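Local coordinates for protein N-acetylglucosamine-6-phosphate deacetylase (Thermotoga maritima, PDB 1O12) that probably removes the acetyl group from N-acetylglucosamine 6-phosphate in amino-sugar metabolism, using one bound divalent metal cation per subunit, at residues V58-H63 against Y331-E336; V87-A92 against L337-R342; R110-E115 against T119-V124; S268-G273 against G277-G282. All blocks are in the same frame, centred on the assembly; numbering follows the deposited sequence.

Interaction 1. Residues V58-H63 against Y331-E336; sequences VDPHIH and YNSCVE
Val58, at the end of strand 52-59, presses both methyls against the last turns of helix 322-336. With CG1 anti to the backbone N (chi1 179°), its two branches straddle neighbouring helix residues: CG1 lies 3.7 Å from Ser333 CB, and CG2 reaches Cys334 SG at 4.0 Å. This is the tight part of the contact, and every residue that touches here is buried. Packing slackens two residues on, at the corner of the chain, where the Pro60 ring approaches with both CG and CD, each 4.1 Å from Ser333 OG. Between these places the hydroxyl is served by a water, which donates to Val58 O at 2.8 Å and sits 2.7 Å from Ser333 OG. The helix turns a looser flank outward: Val335 is exposed, and its CG2 rests over one face of the Tyr331 ring, offset toward the rim. Beyond Pro60 the chain diverges from helix 322-336. Asp59 OD1 accepts from His61 N at 3.1 Å in an Asx turn, which shapes the bend into the His-X-His motif of amidohydrolases. In this structure the iron is held by Glu127, His188 and His209, whereas His61 NE2 bonds to Glu127 and His63 NE2 to Asp267. The chemistry thus implies an essentially apolar seam in which one bridging water reconciles a serine hydroxyl with a strand carbonyl that no direct bond links.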
loop_
_atom_site.group_PDB
_atom_site.type_symbol
_atom_site.label_atom_id
_atom_site.label_comp_id
_atom_site.label_asym_id
_atom_site.label_seq_id
_atom_site.Cartn_x
_atom_site.Cartn_y
_atom_site.Cartn_z
ATOM N N VAL A 58 -2.194 -12.826 -22.658
ATOM C CA VAL A 58 -3.622 -12.642 -22.583
ATOM C C VAL A 58 -3.945 -11.174 -22.262
ATOM O O VAL A 58 -3.503 -10.649 -21.227
ATOM C CB VAL A 58 -4.218 -13.556 -21.478
ATOM C CG1 VAL A 58 -5.727 -13.326 -21.393
ATOM C CG2 VAL A 58 -3.876 -15.055 -21.770
ATOM N N ASP A 59 -4.712 -10.507 -23.135
ATOM C CA ASP A 59 -5.071 -9.110 -22.904
ATOM C C ASP A 59 -6.582 -9.052 -22.731
ATOM O O ASP A 59 -7.326 -9.089 -23.701
ATOM C CB ASP A 59 -4.652 -8.209 -24.074
ATOM C CG ASP A 59 -4.671 -6.728 -23.695
ATOM O OD1 ASP A 59 -5.248 -6.422 -22.636
ATOM O OD2 ASP A 59 -4.129 -5.875 -24.433
ATOM N N PRO A 60 -7.048 -8.926 -21.477
ATOM C CA PRO A 60 -8.483 -8.874 -21.200
ATOM C C PRO A 60 -9.061 -7.487 -21.300
ATOM O O PRO A 60 -10.253 -7.291 -21.063
ATOM C CB PRO A 60 -8.559 -9.421 -19.782
ATOM C CG PRO A 60 -7.322 -8.797 -19.141
ATOM C CD PRO A 60 -6.263 -8.966 -20.217
ATOM N N HIS A 61 -8.219 -6.523 -21.663
ATOM C CA HIS A 61 -8.669 -5.141 -21.733
ATOM C C HIS A 61 -7.983 -4.351 -22.835
ATOM O O HIS A 61 -6.938 -3.749 -22.601
ATOM C CB HIS A 61 -8.412 -4.458 -20.382
ATOM C CG HIS A 61 -9.167 -3.185 -20.199
ATOM N ND1 HIS A 61 -9.319 -2.580 -18.972
ATOM C CD2 HIS A 61 -9.818 -2.396 -21.088
ATOM C CE1 HIS A 61 -10.030 -1.475 -19.107
ATOM N NE2 HIS A 61 -10.346 -1.341 -20.381
ATOM N N ILE A 62 -8.570 -4.361 -24.031
ATOM C CA ILE A 62 -8.048 -3.613 -25.177
ATOM C C ILE A 62 -9.231 -3.195 -26.066
ATOM O O ILE A 62 -10.029 -4.038 -26.472
ATOM C CB ILE A 62 -7.020 -4.458 -26.015
ATOM C CG1 ILE A 62 -6.695 -3.748 -27.335
ATOM C CG2 ILE A 62 -7.547 -5.844 -26.279
ATOM C CD1 ILE A 62 -5.622 -4.456 -28.169
ATOM N N HIS A 63 -9.316 -1.902 -26.378
ATOM C CA HIS A 63 -10.395 -1.341 -27.199
ATOM C C HIS A 63 -10.171 -1.494 -28.705
ATOM O O HIS A 63 -11.072 -1.851 -29.451
ATOM C CB HIS A 63 -10.551 0.155 -26.866
ATOM C CG HIS A 63 -10.745 0.421 -25.409
ATOM N ND1 HIS A 63 -11.961 0.266 -24.787
ATOM C CD2 HIS A 63 -9.855 0.710 -24.427
ATOM C CE1 HIS A 63 -11.815 0.443 -23.484
ATOM N NE2 HIS A 63 -10.546 0.709 -23.239
ATOM N N TYR A 331 -1.047 -16.163 -17.057
ATOM C CA TYR A 331 -1.612 -17.059 -16.063
ATOM C C TYR A 331 -2.691 -16.450 -15.151
ATOM O O TYR A 331 -3.745 -17.062 -14.955
ATOM C CB TYR A 331 -0.497 -17.686 -15.210
ATOM C CG TYR A 331 -1.005 -18.696 -14.222
ATOM C CD1 TYR A 331 -1.590 -19.894 -14.655
ATOM C CD2 TYR A 331 -0.936 -18.451 -12.856
ATOM C CE1 TYR A 331 -2.096 -20.824 -13.754
ATOM C CE2 TYR A 331 -1.433 -19.374 -11.935
ATOM C CZ TYR A 331 -2.011 -20.553 -12.395
ATOM O OH TYR A 331 -2.506 -21.453 -11.489
ATOM N N ASN A 332 -2.441 -15.270 -14.588
ATOM C CA ASN A 332 -3.433 -14.668 -13.724
ATOM C C ASN A 332 -4.794 -14.477 -14.428
ATOM O O ASN A 332 -5.830 -14.804 -13.861
ATOM C CB ASN A 332 -2.912 -13.348 -13.134
ATOM C CG ASN A 332 -1.728 -13.562 -12.151
ATOM O OD1 ASN A 332 -1.535 -14.664 -11.621
ATOM N ND2 ASN A 332 -0.952 -12.500 -11.899
ATOM N N SER A 333 -4.805 -13.994 -15.667
ATOM C CA SER A 333 -6.077 -13.800 -16.372
ATOM C C SER A 333 -6.718 -15.141 -16.627
ATOM O O SER A 333 -7.920 -15.304 -16.464
ATOM C CB SER A 333 -5.875 -13.134 -17.734
ATOM O OG SER A 333 -5.176 -11.923 -17.620
ATOM N N CYS A 334 -5.906 -16.097 -17.053
ATOM C CA CYS A 334 -6.422 -17.408 -17.337
ATOM C C CYS A 334 -7.158 -17.945 -16.124
ATOM O O CYS A 334 -8.214 -18.547 -16.262
ATOM C CB CYS A 334 -5.286 -18.363 -17.728
ATOM S SG CYS A 334 -4.680 -18.158 -19.414
ATOM N N VAL A 335 -6.610 -17.721 -14.933
ATOM C CA VAL A 335 -7.250 -18.211 -13.722
ATOM C C VAL A 335 -8.556 -17.479 -13.512
ATOM O O VAL A 335 -9.546 -18.075 -13.111
ATOM C CB VAL A 335 -6.342 -18.031 -12.457
ATOM C CG1 VAL A 335 -7.166 -18.252 -11.175
ATOM C CG2 VAL A 335 -5.175 -19.025 -12.500
ATOM N N GLU A 336 -8.585 -16.193 -13.810
ATOM C CA GLU A 336 -9.820 -15.452 -13.596
ATOM C C GLU A 336 -10.922 -15.895 -14.533
ATOM O O GLU A 336 -12.075 -16.054 -14.138
ATOM C CB GLU A 336 -9.598 -13.951 -13.780
ATOM C CG GLU A 336 -8.613 -13.369 -12.835
ATOM C CD GLU A 336 -8.656 -11.858 -12.818
ATOM O OE1 GLU A 336 -8.526 -11.206 -13.896
ATOM O OE2 GLU A 336 -8.824 -11.322 -11.698
HETATM O O HOH W 1 -3.000 -10.541 -18.492
#

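Interaction 2. Residues V87-A92 against L337-R342; sequences VTTFLA and LGLDDR
Thr89, Leu337 and Leu91 contribute most of the buried surface where strand 87-93 meets the loop that leaves helix 322-336. The branches of Thr89 are divided by its first torsion: with OG1 anti to the carbonyl carbon (chi1 -60°), CG2 is left anti to the backbone N and lies 4.2 Å from Leu339 CD1, while OG1 is directed at Arg342. That hydroxyl stands at the edge of the guanidinium, in its plane, but Thr89 OG1 and Arg342 NH1 are 3.5 Å apart and make an approach rather than a bond. Thr89 OG1 has a weak hydrogen bond to Thr88 O, and the arginine a long, weak ion pair with Asp352. Two residues along the strand, Leu91 meets Leu337 methyl to methyl, CD2 to CD2 at 4.4 Å, a light touch that Met161 of strand 159-164 extends by packing on both leucines. The loop that presents these side chains is built from two recognisable elements. Gly338 ends the helix in a Schellman motif with positive phi (67°), and a type I turn follows, closed by Arg342 N to Leu339 O at 3.1 Å. Phe90 packs instead on helix 75-83. Such alternation, with one set of strand side chains meeting a surrounding helix and the other turned to the interior, is typical of the TIM barrel of amidohydrolases; here the interior set meets the Schellman-capped end of a helix and the turn that follows it.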
loop_
_atom_site.group_PDB
_atom_site.type_symbol
_atom_site.label_atom_id
_atom_site.label_comp_id
_atom_site.label_asym_id
_atom_site.label_seq_id
_atom_site.Cartn_x
_atom_site.Cartn_y
_atom_site.Cartn_z
ATOM N N VAL A 87 0.179 -12.101 -28.167
ATOM C CA VAL A 87 -1.142 -12.273 -27.559
ATOM C C VAL A 87 -1.958 -13.352 -28.266
ATOM O O VAL A 87 -2.255 -13.246 -29.451
ATOM C CB VAL A 87 -1.966 -10.966 -27.610
ATOM C CG1 VAL A 87 -3.361 -11.223 -27.048
ATOM C CG2 VAL A 87 -1.253 -9.836 -26.803
ATOM N N THR A 88 -2.327 -14.389 -27.530
ATOM C CA THR A 88 -3.101 -15.476 -28.090
ATOM C C THR A 88 -4.547 -15.584 -27.551
ATOM O O THR A 88 -5.284 -16.495 -27.917
ATOM C CB THR A 88 -2.373 -16.800 -27.873
ATOM O OG1 THR A 88 -2.044 -16.939 -26.489
ATOM C CG2 THR A 88 -1.111 -16.847 -28.699
ATOM N N THR A 89 -4.930 -14.684 -26.654
ATOM C CA THR A 89 -6.281 -14.647 -26.122
ATOM C C THR A 89 -6.537 -13.200 -25.739
ATOM O O THR A 89 -5.735 -12.580 -25.035
ATOM C CB THR A 89 -6.496 -15.498 -24.846
ATOM O OG1 THR A 89 -6.206 -16.871 -25.108
ATOM C CG2 THR A 89 -7.957 -15.405 -24.398
ATOM N N PHE A 90 -7.641 -12.650 -26.223
ATOM C CA PHE A 90 -7.990 -11.287 -25.878
ATOM C C PHE A 90 -9.502 -11.091 -25.795
ATOM O O PHE A 90 -10.307 -11.936 -26.222
ATOM C CB PHE A 90 -7.347 -10.298 -26.849
ATOM C CG PHE A 90 -8.069 -10.146 -28.178
ATOM C CD1 PHE A 90 -8.884 -9.025 -28.424
ATOM C CD2 PHE A 90 -7.853 -11.045 -29.207
ATOM C CE1 PHE A 90 -9.454 -8.812 -29.694
ATOM C CE2 PHE A 90 -8.408 -10.843 -30.452
ATOM C CZ PHE A 90 -9.211 -9.721 -30.701
ATOM N N LEU A 91 -9.859 -9.971 -25.188
ATOM C CA LEU A 91 -11.233 -9.571 -24.979
ATOM C C LEU A 91 -11.365 -8.174 -25.573
ATOM O O LEU A 91 -10.760 -7.208 -25.075
ATOM C CB LEU A 91 -11.518 -9.548 -23.469
ATOM C CG LEU A 91 -12.493 -10.494 -22.762
ATOM C CD1 LEU A 91 -12.476 -11.878 -23.375
ATOM C CD2 LEU A 91 -12.144 -10.512 -21.264
ATOM N N ALA A 92 -12.128 -8.093 -26.662
ATOM C CA ALA A 92 -12.421 -6.836 -27.347
ATOM C C ALA A 92 -13.271 -6.085 -26.333
ATOM O O ALA A 92 -14.340 -6.519 -25.968
ATOM C CB ALA A 92 -13.200 -7.115 -28.618
ATOM N N LEU A 337 -10.542 -16.082 -15.787
ATOM C CA LEU A 337 -11.458 -16.449 -16.839
ATOM C C LEU A 337 -11.801 -17.926 -16.935
ATOM O O LEU A 337 -12.510 -18.334 -17.855
ATOM C CB LEU A 337 -10.862 -15.971 -18.153
ATOM C CG LEU A 337 -10.859 -14.460 -18.248
ATOM C CD1 LEU A 337 -9.875 -13.999 -19.324
ATOM C CD2 LEU A 337 -12.287 -13.983 -18.518
ATOM N N GLY A 338 -11.295 -18.724 -16.000
ATOM C CA GLY A 338 -11.567 -20.144 -16.026
ATOM C C GLY A 338 -10.925 -20.851 -17.217
ATOM O O GLY A 338 -11.501 -21.810 -17.744
ATOM N N LEU A 339 -9.751 -20.394 -17.661
ATOM C CA LEU A 339 -9.070 -21.038 -18.793
ATOM C C LEU A 339 -8.017 -22.025 -18.239
ATOM O O LEU A 339 -6.805 -21.800 -18.306
ATOM C CB LEU A 339 -8.429 -19.967 -19.678
ATOM C CG LEU A 339 -9.430 -18.915 -20.201
ATOM C CD1 LEU A 339 -8.735 -17.997 -21.161
ATOM C CD2 LEU A 339 -10.623 -19.594 -20.908
ATOM N N ASP A 340 -8.524 -23.125 -17.690
ATOM C CA ASP A 340 -7.715 -24.157 -17.073
ATOM C C ASP A 340 -6.630 -24.828 -17.900
ATOM O O ASP A 340 -5.724 -25.445 -17.339
ATOM C CB ASP A 340 -8.644 -25.207 -16.479
ATOM C CG ASP A 340 -9.725 -24.583 -15.586
ATOM O OD1 ASP A 340 -9.449 -23.526 -14.941
ATOM O OD2 ASP A 340 -10.847 -25.152 -15.524
ATOM N N ASP A 341 -6.698 -24.713 -19.220
ATOM C CA ASP A 341 -5.694 -25.334 -20.085
ATOM C C ASP A 341 -4.925 -24.281 -20.882
ATOM O O ASP A 341 -4.495 -24.531 -22.003
ATOM C CB ASP A 341 -6.368 -26.295 -21.071
ATOM C CG ASP A 341 -6.970 -27.517 -20.396
ATOM O OD1 ASP A 341 -7.707 -28.279 -21.088
ATOM O OD2 ASP A 341 -6.708 -27.731 -19.183
ATOM N N ARG A 342 -4.776 -23.097 -20.313
ATOM C CA ARG A 342 -4.070 -22.004 -20.974
ATOM C C ARG A 342 -3.169 -21.391 -19.897
ATOM O O ARG A 342 -3.292 -21.741 -18.733
ATOM C CB ARG A 342 -5.086 -20.970 -21.454
ATOM C CG ARG A 342 -5.015 -20.593 -22.906
ATOM C CD ARG A 342 -5.453 -21.719 -23.804
ATOM N NE ARG A 342 -6.871 -22.056 -23.665
ATOM C CZ ARG A 342 -7.876 -21.243 -23.974
ATOM N NH1 ARG A 342 -7.624 -20.025 -24.441
ATOM N NH2 ARG A 342 -9.133 -21.656 -23.835
#

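Interaction 3. Residues R110-E115 against T119-V124; sequences RDYILE and TSLLGV
Tyr112 and Ile113, neighbours on helix 99-115, reach the following strand and the loop that leads into it in different ways. The tyrosine ring offers its edge to Thr119, whose OG1 lies in the ring plane 3.5 Å from Tyr112 CE2. Leu121 comes at that ring obliquely, its CD2 3.6 Å from Tyr112 CD2. Ile113 crosses Leu121 at about a right angle, with Ile113 CG1 3.8 Å from Leu121 CD2. Ile113 CG1 is anti to its own carbonyl carbon (chi1 -67°), and the extended end carries CD1 over the strand backbone, to 3.4 Å from Leu121 O and 4.3 Å from Gly123 CA. With an alanine in place of Ile113, this reach would be lost, which would probably open a gap beside Leu121 CD2 and along the strand backbone up to Gly123. Thr119 OG1 has two partners: it accepts from Leu121 N at 2.9 Å, nearly straight at 172°, in an ST turn, and also bonds to Glu79. The same carboxylate oxygen of Glu79 bonds to Tyr112 OH. Helix and strand run nearly antiparallel, their short axes 9.3 Å apart, as expected for the helix-to-strand return of a beta-alpha-beta unit in the barrel. The chemistry implies a division of labour, in which apolar branches fill the space between helix and strand while a carboxylate from helix 75-83 ties the tyrosine and threonine hydroxyls together.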
loop_
_atom_site.group_PDB
_atom_site.type_symbol
_atom_site.label_atom_id
_atom_site.label_comp_id
_atom_site.label_asym_id
_atom_site.label_seq_id
_atom_site.Cartn_x
_atom_site.Cartn_y
_atom_site.Cartn_z
ATOM N N ARG A 110 -20.010 -12.938 -31.573
ATOM C CA ARG A 110 -20.565 -14.289 -31.521
ATOM C C ARG A 110 -20.456 -14.947 -32.903
ATOM O O ARG A 110 -20.085 -16.115 -33.003
ATOM C CB ARG A 110 -22.043 -14.255 -31.096
ATOM C CG ARG A 110 -22.744 -15.646 -30.920
ATOM C CD ARG A 110 -24.284 -15.526 -31.147
ATOM N NE ARG A 110 -24.596 -15.056 -32.509
ATOM C CZ ARG A 110 -25.763 -14.551 -32.904
ATOM N NH1 ARG A 110 -26.770 -14.439 -32.060
ATOM N NH2 ARG A 110 -25.912 -14.117 -34.145
ATOM N N ASP A 111 -20.768 -14.197 -33.958
ATOM C CA ASP A 111 -20.693 -14.739 -35.309
ATOM C C ASP A 111 -19.233 -14.930 -35.708
ATOM O O ASP A 111 -18.876 -15.880 -36.434
ATOM C CB ASP A 111 -21.359 -13.805 -36.337
ATOM C CG ASP A 111 -22.859 -13.657 -36.142
ATOM O OD1 ASP A 111 -23.498 -14.531 -35.508
ATOM O OD2 ASP A 111 -23.405 -12.660 -36.653
ATOM N N TYR A 112 -18.392 -14.001 -35.258
ATOM C CA TYR A 112 -16.984 -14.067 -35.563
ATOM C C TYR A 112 -16.358 -15.289 -34.894
ATOM O O TYR A 112 -15.464 -15.918 -35.448
ATOM C CB TYR A 112 -16.282 -12.802 -35.081
ATOM C CG TYR A 112 -14.813 -12.796 -35.428
ATOM C CD1 TYR A 112 -14.391 -12.381 -36.681
ATOM C CD2 TYR A 112 -13.852 -13.261 -34.523
ATOM C CE1 TYR A 112 -13.062 -12.419 -37.040
ATOM C CE2 TYR A 112 -12.511 -13.305 -34.865
ATOM C CZ TYR A 112 -12.112 -12.880 -36.132
ATOM O OH TYR A 112 -10.768 -12.873 -36.512
ATOM N N ILE A 113 -16.836 -15.654 -33.712
ATOM C CA ILE A 113 -16.229 -16.796 -33.043
ATOM C C ILE A 113 -16.639 -18.121 -33.694
ATOM O O ILE A 113 -15.840 -19.072 -33.768
ATOM C CB ILE A 113 -16.540 -16.745 -31.515
ATOM C CG1 ILE A 113 -15.797 -15.533 -30.926
ATOM C CG2 ILE A 113 -16.212 -18.095 -30.841
ATOM C CD1 ILE A 113 -15.946 -15.316 -29.409
ATOM N N LEU A 114 -17.880 -18.147 -34.189
ATOM C CA LEU A 114 -18.462 -19.305 -34.861
ATOM C C LEU A 114 -17.737 -19.513 -36.184
ATOM O O LEU A 114 -17.513 -20.648 -36.593
ATOM C CB LEU A 114 -19.959 -19.063 -35.118
ATOM C CG LEU A 114 -20.922 -20.092 -35.752
ATOM C CD1 LEU A 114 -20.392 -20.513 -37.117
ATOM C CD2 LEU A 114 -21.118 -21.279 -34.862
ATOM N N GLU A 115 -17.359 -18.418 -36.845
ATOM C CA GLU A 115 -16.660 -18.490 -38.131
ATOM C C GLU A 115 -15.174 -18.813 -38.028
ATOM O O GLU A 115 -14.599 -19.387 -38.945
ATOM C CB GLU A 115 -16.848 -17.182 -38.902
ATOM C CG GLU A 115 -18.181 -17.091 -39.616
ATOM C CD GLU A 115 -18.714 -15.669 -39.692
ATOM O OE1 GLU A 115 -17.926 -14.760 -40.035
ATOM O OE2 GLU A 115 -19.927 -15.459 -39.416
ATOM N N THR A 119 -9.801 -18.758 -33.178
ATOM C CA THR A 119 -9.432 -17.364 -32.890
ATOM C C THR A 119 -8.907 -17.057 -31.470
ATOM O O THR A 119 -9.162 -17.778 -30.494
ATOM C CB THR A 119 -10.639 -16.391 -33.117
ATOM O OG1 THR A 119 -10.210 -15.060 -32.836
ATOM C CG2 THR A 119 -11.810 -16.713 -32.179
ATOM N N SER A 120 -8.202 -15.946 -31.363
ATOM C CA SER A 120 -7.679 -15.525 -30.078
ATOM C C SER A 120 -8.761 -14.725 -29.339
ATOM O O SER A 120 -8.621 -14.405 -28.167
ATOM C CB SER A 120 -6.382 -14.709 -30.267
ATOM O OG SER A 120 -6.529 -13.671 -31.236
ATOM N N LEU A 121 -9.863 -14.435 -30.015
ATOM C CA LEU A 121 -10.945 -13.689 -29.385
ATOM C C LEU A 121 -11.797 -14.556 -28.450
ATOM O O LEU A 121 -12.557 -15.413 -28.885
ATOM C CB LEU A 121 -11.821 -13.064 -30.452
ATOM C CG LEU A 121 -13.097 -12.395 -29.951
ATOM C CD1 LEU A 121 -12.765 -11.042 -29.327
ATOM C CD2 LEU A 121 -14.062 -12.194 -31.127
ATOM N N LEU A 122 -11.665 -14.327 -27.155
ATOM C CA LEU A 122 -12.412 -15.083 -26.171
ATOM C C LEU A 122 -13.815 -14.518 -26.074
ATOM O O LEU A 122 -14.769 -15.226 -25.797
ATOM C CB LEU A 122 -11.753 -14.959 -24.811
ATOM C CG LEU A 122 -11.868 -16.079 -23.759
ATOM C CD1 LEU A 122 -12.253 -15.473 -22.426
ATOM C CD2 LEU A 122 -12.825 -17.154 -24.180
ATOM N N GLY A 123 -13.937 -13.227 -26.295
ATOM C CA GLY A 123 -15.239 -12.616 -26.201
ATOM C C GLY A 123 -15.175 -11.110 -26.071
ATOM O O GLY A 123 -14.259 -10.443 -26.590
ATOM N N VAL A 124 -16.137 -10.581 -25.325
ATOM C CA VAL A 124 -16.242 -9.159 -25.156
ATOM C C VAL A 124 -16.193 -8.710 -23.716
ATOM O O VAL A 124 -16.828 -9.313 -22.857
ATOM C CB VAL A 124 -17.545 -8.661 -25.809
ATOM C CG1 VAL A 124 -17.831 -7.198 -25.419
ATOM C CG2 VAL A 124 -17.418 -8.810 -27.319
#

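Interaction 4. Residues S268-G273 against G277-G282; sequences SISAAG and GTTTLG
Ile269 packs on Leu281, and Ser270 and Ala271 face Thr279, where a loop following barrel strand 262-265 passes the edge strand of a small antiparallel sheet. In this TIM-barrel enzyme the loop carries Asp267, the predicted proton donor and acceptor, just before Ser268, and forms a type I turn from Ile269 to Ala272. Strand 278-280, weakly bonded, is an outermost strand of the three-stranded sheet. Gly277 leads into it, and its carbonyl O accepts from Thr278 OG1 at 2.8 Å, the donor standing well above the carbonyl plane. Thr278 itself turns its CB away from the loop and packs on Lys287 of the adjoining strand. Thr279 does the reverse: its CB is directed toward the turn, and OG1 comes within 4.2 Å of Ala271 CB. Ser270 OG lies 4.4 Å from the same Thr279 OG1, too far for a bond; that serine hydroxyl has a weak hydrogen bond with Asp69. Thr280 again faces away, its side chain on Val285, so the strand alternates in the usual manner. Leu281 closes the contact. Its side chain bends back to the loop and lies about 7 Å from the bound iron and about 5 Å from the side chain of Ala138, a predicted substrate-binding residue. Leu281 and Ile269 cross at about a right angle. With Ile269 CG1 tucked between backbone N and carbonyl carbon (chi1 60°), it is the other branch, CG2, that meets Leu281 CG, at 4.1 Å.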
loop_
_atom_site.group_PDB
_atom_site.type_symbol
_atom_site.label_atom_id
_atom_site.label_comp_id
_atom_site.label_asym_id
_atom_site.label_seq_id
_atom_site.Cartn_x
_atom_site.Cartn_y
_atom_site.Cartn_z
ATOM N N SER A 268 -5.353 -0.373 -24.738
ATOM C CA SER A 268 -4.975 0.227 -25.994
ATOM C C SER A 268 -6.193 0.691 -26.805
ATOM O O SER A 268 -7.294 0.132 -26.699
ATOM C CB SER A 268 -4.181 -0.816 -26.787
ATOM O OG SER A 268 -3.913 -0.444 -28.116
ATOM N N ILE A 269 -6.005 1.730 -27.603
ATOM C CA ILE A 269 -7.088 2.192 -28.462
ATOM C C ILE A 269 -6.622 2.089 -29.920
ATOM O O ILE A 269 -5.452 1.801 -30.172
ATOM C CB ILE A 269 -7.507 3.635 -28.132
ATOM C CG1 ILE A 269 -6.329 4.590 -28.321
ATOM C CG2 ILE A 269 -8.054 3.681 -26.718
ATOM C CD1 ILE A 269 -6.657 6.035 -27.958
ATOM N N SER A 270 -7.540 2.288 -30.861
ATOM C CA SER A 270 -7.238 2.236 -32.294
ATOM C C SER A 270 -5.991 3.034 -32.694
ATOM O O SER A 270 -5.236 2.620 -33.565
ATOM C CB SER A 270 -8.435 2.758 -33.089
ATOM O OG SER A 270 -8.773 4.077 -32.671
ATOM N N ALA A 271 -5.777 4.175 -32.050
ATOM C CA ALA A 271 -4.632 5.026 -32.347
ATOM C C ALA A 271 -3.269 4.368 -32.121
ATOM O O ALA A 271 -2.274 4.791 -32.709
ATOM C CB ALA A 271 -4.717 6.308 -31.517
ATOM N N ALA A 272 -3.205 3.346 -31.272
ATOM C CA ALA A 272 -1.932 2.707 -30.987
ATOM C C ALA A 272 -1.259 2.253 -32.267
ATOM O O ALA A 272 -1.871 1.582 -33.093
ATOM C CB ALA A 272 -2.135 1.537 -30.051
ATOM N N GLY A 273 0.004 2.638 -32.432
ATOM C CA GLY A 273 0.753 2.271 -33.623
ATOM C C GLY A 273 0.537 3.232 -34.790
ATOM O O GLY A 273 0.950 2.938 -35.913
ATOM N N GLY A 277 -2.071 11.499 -34.232
ATOM C CA GLY A 277 -3.155 12.124 -34.966
ATOM C C GLY A 277 -4.241 12.652 -34.058
ATOM O O GLY A 277 -3.963 13.178 -32.968
ATOM N N THR A 278 -5.488 12.498 -34.507
ATOM C CA THR A 278 -6.631 12.972 -33.735
ATOM C C THR A 278 -7.899 12.186 -34.048
ATOM O O THR A 278 -8.598 12.499 -35.009
ATOM C CB THR A 278 -6.889 14.463 -34.018
ATOM O OG1 THR A 278 -5.710 15.214 -33.693
ATOM C CG2 THR A 278 -8.065 14.971 -33.196
ATOM N N THR A 279 -8.198 11.176 -33.231
ATOM C CA THR A 279 -9.391 10.355 -33.442
ATOM C C THR A 279 -10.410 10.523 -32.314
ATOM O O THR A 279 -10.535 11.610 -31.732
ATOM C CB THR A 279 -9.035 8.836 -33.584
ATOM O OG1 THR A 279 -8.278 8.411 -32.449
ATOM C CG2 THR A 279 -8.208 8.580 -34.849
ATOM N N THR A 280 -11.139 9.447 -32.020
ATOM C CA THR A 280 -12.162 9.458 -30.971
ATOM C C THR A 280 -12.316 8.080 -30.303
ATOM O O THR A 280 -11.833 7.071 -30.833
ATOM C CB THR A 280 -13.564 9.863 -31.541
ATOM O OG1 THR A 280 -14.047 8.829 -32.412
ATOM C CG2 THR A 280 -13.480 11.180 -32.320
ATOM N N LEU A 281 -12.987 8.061 -29.143
ATOM C CA LEU A 281 -13.267 6.832 -28.374
ATOM C C LEU A 281 -14.776 6.822 -28.125
ATOM O O LEU A 281 -15.269 7.575 -27.280
ATOM C CB LEU A 281 -12.528 6.834 -27.023
ATOM C CG LEU A 281 -11.651 5.643 -26.606
ATOM C CD1 LEU A 281 -11.578 5.657 -25.087
ATOM C CD2 LEU A 281 -12.198 4.291 -27.112
ATOM N N GLY A 282 -15.501 5.966 -28.846
ATOM C CA GLY A 282 -16.947 5.944 -28.711
ATOM C C GLY A 282 -17.424 7.244 -29.347
ATOM O O GLY A 282 -17.185 7.476 -30.535
#

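Interactions 1 and 2 adjoin, the first fully buried and the second opening on its loop side: strands 52-59 and 87-93 are neighbours, helix 322-336 runs straight into the loop 337-342, and Cys334 SG packs on Arg342 CB at 3.5 Å. Interaction 3 shares the barrel wall, since strand 121-127 pairs with strand 87-93, but it lies at the outer layer, its helix partly open to solvent. Interaction 4 is peripheral to the barrel yet close to the metal site, and reaches interaction 1 through His63 N and Ser268 O, 2.9 Å apart. The chemistry follows place: a water bridge in interaction 1, mostly methyl packing in 2, shared carboxylate bonds beside 3, and loose van der Waals touches in 4.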